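Local coordinates for tyrosinase (Burkholderia thailandensis, PDB 5ZRD), which hydroxylates monophenols to catechols at a pair of copper ions, with high efficiency at acidic pH, at residues N422-Q436 with H481-A495. Numbering follows the deposited sequence.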
loop_
_atom_site.group_PDB
_atom_site.type_symbol
_atom_site.label_atom_id
_atom_site.label_comp_id
_atom_site.label_asym_id
_atom_site.label_seq_id
_atom_site.Cartn_x
_atom_site.Cartn_y
_atom_site.Cartn_z
ATOM N N ASN A 422 41.642 13.817 37.896
ATOM C CA ASN A 422 41.116 13.651 36.551
ATOM C C ASN A 422 39.603 13.958 36.575
ATOM O O ASN A 422 39.004 14.010 37.644
ATOM C CB ASN A 422 41.483 12.273 36.013
ATOM C CG ASN A 422 42.835 12.221 35.343
ATOM O OD1 ASN A 422 43.713 13.037 35.596
ATOM N ND2 ASN A 422 42.993 11.274 34.444
ATOM N N SER A 423 38.979 14.240 35.435
ATOM C CA SER A 423 37.549 14.742 35.453
ATOM C C SER A 423 36.565 13.633 35.838
ATOM O O SER A 423 36.678 12.506 35.346
ATOM C CB SER A 423 37.157 15.324 34.124
ATOM O OG SER A 423 35.852 15.904 34.194
ATOM N N THR A 424 35.581 13.979 36.655
ATOM C CA THR A 424 34.515 13.079 37.024
ATOM C C THR A 424 33.281 13.296 36.133
ATOM O O THR A 424 32.216 12.721 36.419
ATOM C CB THR A 424 34.094 13.308 38.482
ATOM O OG1 THR A 424 33.492 14.602 38.549
ATOM C CG2 THR A 424 35.244 13.196 39.461
ATOM N N LYS A 425 33.420 14.128 35.088
ATOM C CA LYS A 425 32.297 14.586 34.258
ATOM C C LYS A 425 32.098 13.650 33.054
ATOM O O LYS A 425 32.939 12.764 32.771
ATOM C CB LYS A 425 32.560 15.992 33.712
ATOM C CG LYS A 425 32.574 17.087 34.749
ATOM C CD LYS A 425 33.065 18.444 34.268
ATOM C CE LYS A 425 32.347 19.573 34.978
ATOM N NZ LYS A 425 32.973 20.892 34.734
ATOM N N LYS A 426 30.992 13.864 32.326
ATOM C CA LYS A 426 30.758 13.062 31.164
ATOM C C LYS A 426 30.469 13.942 29.957
ATOM O O LYS A 426 29.935 15.014 30.101
ATOM C CB LYS A 426 29.669 12.022 31.432
ATOM C CG LYS A 426 28.228 12.496 31.441
ATOM C CD LYS A 426 27.242 11.340 31.643
ATOM C CE LYS A 426 26.102 11.750 32.538
ATOM N NZ LYS A 426 25.377 10.590 33.103
ATOM N N LEU A 427 30.834 13.416 28.784
ATOM C CA LEU A 427 30.602 14.060 27.487
ATOM C C LEU A 427 29.358 13.448 26.836
ATOM O O LEU A 427 29.288 12.232 26.673
ATOM C CB LEU A 427 31.819 13.815 26.583
ATOM C CG LEU A 427 31.785 14.547 25.244
ATOM C CD1 LEU A 427 31.923 16.053 25.425
ATOM C CD2 LEU A 427 32.884 14.051 24.315
ATOM N N THR A 428 28.415 14.282 26.422
ATOM C CA THR A 428 27.304 13.827 25.654
ATOM C C THR A 428 27.521 14.304 24.210
ATOM O O THR A 428 27.729 15.481 23.958
ATOM C CB THR A 428 25.972 14.333 26.237
ATOM O OG1 THR A 428 25.766 13.926 27.598
ATOM C CG2 THR A 428 24.787 13.862 25.418
ATOM N N VAL A 429 27.469 13.370 23.281
ATOM C CA VAL A 429 27.621 13.655 21.873
ATOM C C VAL A 429 26.258 13.469 21.208
ATOM O O VAL A 429 25.669 12.400 21.306
ATOM C CB VAL A 429 28.684 12.775 21.178
ATOM C CG1 VAL A 429 28.889 13.207 19.727
ATOM C CG2 VAL A 429 30.013 12.793 21.918
ATOM N N THR A 430 25.802 14.523 20.537
ATOM C CA THR A 430 24.576 14.478 19.744
ATOM C C THR A 430 24.852 15.064 18.358
ATOM O O THR A 430 25.079 16.231 18.211
ATOM C CB THR A 430 23.400 15.175 20.448
ATOM O OG1 THR A 430 23.689 16.542 20.743
ATOM C CG2 THR A 430 23.004 14.471 21.729
ATOM N N GLY A 431 24.899 14.201 17.365
ATOM C CA GLY A 431 24.651 14.590 15.990
ATOM C C GLY A 431 23.355 13.952 15.547
ATOM O O GLY A 431 23.358 13.104 14.662
ATOM N N ILE A 432 22.276 14.350 16.233
ATOM C CA ILE A 432 20.924 13.738 16.114
ATOM C C ILE A 432 20.497 13.694 14.633
ATOM O O ILE A 432 19.715 12.822 14.238
ATOM C CB ILE A 432 19.893 14.474 17.017
ATOM C CG1 ILE A 432 20.174 14.262 18.513
ATOM C CG2 ILE A 432 18.466 14.070 16.658
ATOM C CD1 ILE A 432 19.247 15.014 19.455
ATOM N N ASP A 433 21.019 14.609 13.812
ATOM C CA ASP A 433 20.697 14.663 12.375
ATOM C C ASP A 433 21.305 13.549 11.469
ATOM O O ASP A 433 22.276 12.873 11.827
ATOM C CB ASP A 433 20.962 16.082 11.788
ATOM C CG ASP A 433 22.368 16.626 12.087
ATOM O OD1 ASP A 433 23.354 15.851 12.152
ATOM O OD2 ASP A 433 22.478 17.861 12.233
ATOM N N ARG A 434 20.680 13.415 10.289
ATOM C CA ARG A 434 20.915 12.383 9.247
ATOM C C ARG A 434 20.718 10.993 9.868
ATOM O O ARG A 434 19.573 10.642 10.158
ATOM C CB ARG A 434 22.255 12.611 8.529
ATOM C CG ARG A 434 22.184 12.474 7.013
ATOM C CD ARG A 434 21.638 13.719 6.325
ATOM N NE ARG A 434 20.175 13.754 6.267
ATOM C CZ ARG A 434 19.448 13.750 5.149
ATOM N NH1 ARG A 434 18.150 13.492 5.198
ATOM N NH2 ARG A 434 20.015 13.999 3.983
ATOM N N ALA A 435 21.803 10.240 10.092
ATOM C CA ALA A 435 21.762 8.798 10.431
ATOM C C ALA A 435 21.060 7.980 9.328
ATOM O O ALA A 435 20.067 7.306 9.606
ATOM C CB ALA A 435 21.112 8.593 11.782
ATOM N N GLN A 436 21.592 8.004 8.094
ATOM C CA GLN A 436 21.022 7.258 6.937
ATOM C C GLN A 436 21.980 6.133 6.524
ATOM O O GLN A 436 22.494 6.124 5.399
ATOM C CB GLN A 436 20.742 8.216 5.774
ATOM C CG GLN A 436 19.256 8.437 5.523
ATOM C CD GLN A 436 18.953 9.821 5.006
ATOM O OE1 GLN A 436 18.441 9.996 3.903
ATOM N NE2 GLN A 436 19.265 10.820 5.816
ATOM N N HIS A 481 15.818 6.791 9.909
ATOM C CA HIS A 481 16.374 7.990 10.593
ATOM C C HIS A 481 16.527 7.750 12.105
ATOM O O HIS A 481 15.596 7.263 12.765
ATOM C CB HIS A 481 15.532 9.234 10.269
ATOM C CG HIS A 481 15.914 9.872 8.977
ATOM N ND1 HIS A 481 16.406 11.161 8.907
ATOM C CD2 HIS A 481 15.914 9.392 7.715
ATOM C CE1 HIS A 481 16.670 11.457 7.650
ATOM N NE2 HIS A 481 16.377 10.386 6.897
ATOM N N LEU A 482 17.696 8.129 12.647
ATOM C CA LEU A 482 18.081 7.771 14.033
ATOM C C LEU A 482 18.842 8.927 14.720
ATOM O O LEU A 482 19.678 9.639 14.112
ATOM C CB LEU A 482 18.907 6.475 14.012
ATOM C CG LEU A 482 18.741 5.547 15.223
ATOM C CD1 LEU A 482 17.376 4.855 15.239
ATOM C CD2 LEU A 482 19.855 4.508 15.266
ATOM N N ASP A 483 18.479 9.113 16.000
ATOM C CA ASP A 483 19.220 9.895 17.003
ATOM C C ASP A 483 20.612 9.291 17.193
ATOM O O ASP A 483 20.742 8.150 17.651
ATOM C CB ASP A 483 18.504 9.862 18.400
ATOM C CG ASP A 483 17.598 11.104 18.684
ATOM O OD1 ASP A 483 16.452 11.146 18.171
ATOM O OD2 ASP A 483 18.007 12.012 19.470
ATOM N N ILE A 484 21.652 10.044 16.863
ATOM C CA ILE A 484 22.977 9.737 17.399
ATOM C C ILE A 484 23.058 10.374 18.800
ATOM O O ILE A 484 23.051 11.596 18.938
ATOM C CB ILE A 484 24.116 10.226 16.471
ATOM C CG1 ILE A 484 23.936 9.801 15.007
ATOM C CG2 ILE A 484 25.474 9.791 17.010
ATOM C CD1 ILE A 484 24.437 8.408 14.677
ATOM N N VAL A 485 23.084 9.566 19.844
ATOM C CA VAL A 485 23.373 10.087 21.184
ATOM C C VAL A 485 24.348 9.118 21.855
ATOM O O VAL A 485 24.109 7.952 21.865
ATOM C CB VAL A 485 22.094 10.319 22.011
ATOM C CG1 VAL A 485 21.101 9.209 21.812
ATOM C CG2 VAL A 485 22.398 10.494 23.480
ATOM N N ALA A 486 25.480 9.615 22.331
ATOM C CA ALA A 486 26.515 8.762 22.882
ATOM C C ALA A 486 27.133 9.482 24.078
ATOM O O ALA A 486 27.299 10.694 24.011
ATOM C CB ALA A 486 27.558 8.450 21.835
ATOM N N HIS A 487 27.438 8.754 25.153
ATOM C CA HIS A 487 28.093 9.352 26.291
ATOM C C HIS A 487 29.494 8.762 26.458
ATOM O O HIS A 487 29.715 7.591 26.150
ATOM C CB HIS A 487 27.323 9.118 27.586
ATOM C CG HIS A 487 25.875 9.422 27.493
ATOM N ND1 HIS A 487 25.373 10.679 27.766
ATOM C CD2 HIS A 487 24.824 8.645 27.168
ATOM C CE1 HIS A 487 24.051 10.645 27.631
ATOM N NE2 HIS A 487 23.704 9.413 27.250
ATOM N N PHE A 488 30.416 9.579 26.985
ATOM C CA PHE A 488 31.793 9.130 27.201
ATOM C C PHE A 488 32.273 9.712 28.516
ATOM O O PHE A 488 31.952 10.846 28.831
ATOM C CB PHE A 488 32.725 9.527 26.055
ATOM C CG PHE A 488 32.320 9.025 24.688
ATOM C CD1 PHE A 488 32.756 7.800 24.213
ATOM C CD2 PHE A 488 31.523 9.785 23.862
ATOM C CE1 PHE A 488 32.403 7.349 22.953
ATOM C CE2 PHE A 488 31.148 9.323 22.607
ATOM C CZ PHE A 488 31.575 8.100 22.157
ATOM N N PRO A 489 32.994 8.906 29.296
ATOM C CA PRO A 489 33.695 9.499 30.429
ATOM C C PRO A 489 34.759 10.490 29.929
ATOM O O PRO A 489 35.302 10.333 28.834
ATOM C CB PRO A 489 34.317 8.299 31.159
ATOM C CG PRO A 489 34.597 7.324 30.033
ATOM C CD PRO A 489 33.413 7.514 29.107
ATOM N N LEU A 490 35.023 11.494 30.743
ATOM C CA LEU A 490 36.159 12.434 30.565
ATOM C C LEU A 490 37.272 12.118 31.583
ATOM O O LEU A 490 38.176 12.923 31.787
ATOM C CB LEU A 490 35.630 13.866 30.724
ATOM C CG LEU A 490 34.762 14.365 29.563
ATOM C CD1 LEU A 490 33.853 15.495 29.993
ATOM C CD2 LEU A 490 35.630 14.806 28.397
ATOM N N SER A 491 37.266 10.909 32.147
ATOM C CA SER A 491 38.201 10.486 33.188
ATOM C C SER A 491 39.626 10.311 32.643
ATOM O O SER A 491 40.516 10.100 33.431
ATOM C CB SER A 491 37.732 9.204 33.828
ATOM O OG SER A 491 37.529 8.223 32.829
ATOM N N ALA A 492 39.835 10.285 31.323
ATOM C CA ALA A 492 41.193 10.255 30.829
ATOM C C ALA A 492 41.832 11.634 31.053
ATOM O O ALA A 492 43.026 11.724 30.970
ATOM C CB ALA A 492 41.268 9.861 29.363
ATOM N N MET A 493 41.071 12.687 31.360
ATOM C CA MET A 493 41.711 13.997 31.356
ATOM C C MET A 493 41.710 14.666 32.734
ATOM O O MET A 493 40.865 14.430 33.592
ATOM C CB MET A 493 41.188 14.952 30.275
ATOM C CG MET A 493 39.708 15.077 30.073
ATOM S SD MET A 493 39.306 15.749 28.396
ATOM C CE MET A 493 40.294 17.243 28.303
ATOM N N PRO A 494 42.744 15.500 32.951
ATOM C CA PRO A 494 42.830 16.358 34.124
ATOM C C PRO A 494 41.583 17.245 34.202
ATOM O O PRO A 494 41.113 17.746 33.184
ATOM C CB PRO A 494 44.096 17.196 33.890
ATOM C CG PRO A 494 44.938 16.327 32.994
ATOM C CD PRO A 494 43.907 15.736 32.057
ATOM N N ALA A 495 41.035 17.384 35.403
ATOM C CA ALA A 495 39.728 17.995 35.569
ATOM C C ALA A 495 39.738 19.425 35.019
ATOM O O ALA A 495 38.777 19.859 34.379
ATOM C CB ALA A 495 39.343 17.962 37.011
HETATM O O HOH W 1 36.274 18.516 34.818
#
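Val429 and Ala486 form a hydrogen-bonded pair, as do Leu427 and Phe488, and these two rungs zip strand 426-430 antiparallel to strand 485-489. Val429 N donates to Ala486 O at 2.8 Å, and Phe488 O takes the N-H of Leu427. On the face carrying Thr428 and His487, a non-hydrogen-bonded pair, the side chain of His487 can be traced outward: its CB lies against the carbonyl oxygen of Leu427. The first torsion sets CG anti to the carbonyl carbon (chi1 -48°), and the ring then runs alongside Thr428. ND1 meets Thr428 OG1 near the ring plane in a 3.3 Å hydrogen bond, CE1 brushes CG2 of the same threonine at 4.0 Å, and NE2, at the far end, bonds to Ser260 O. Both ring nitrogens thus have partners, which should limit rotation of the ring. Neighbouring Lys426 sends its ammonium to the carbonyl oxygens of Asn263, Asn266 and Gly268.

The other face is apolar: CG2 of Val429 comes to the edge of the Phe488 ring, 3.7 Å from CE2, while Leu490 lays CD1 against the backbone between Lys426 and Leu427. Beyond the strands, a type I turn from Leu490 to Met493 gives Ser491 O to Asn422 ND2 at 2.9 Å. Ser423 OG accepts from Lys425 N, closing an ST turn, and a water links this hydroxyl to Ala495 O. With strand 531-534 on the far flank of 426-430, the arrangement is a three-stranded antiparallel sheet, its Leu427-Val429-Phe488 face packed against strands 441-450 and 456-466.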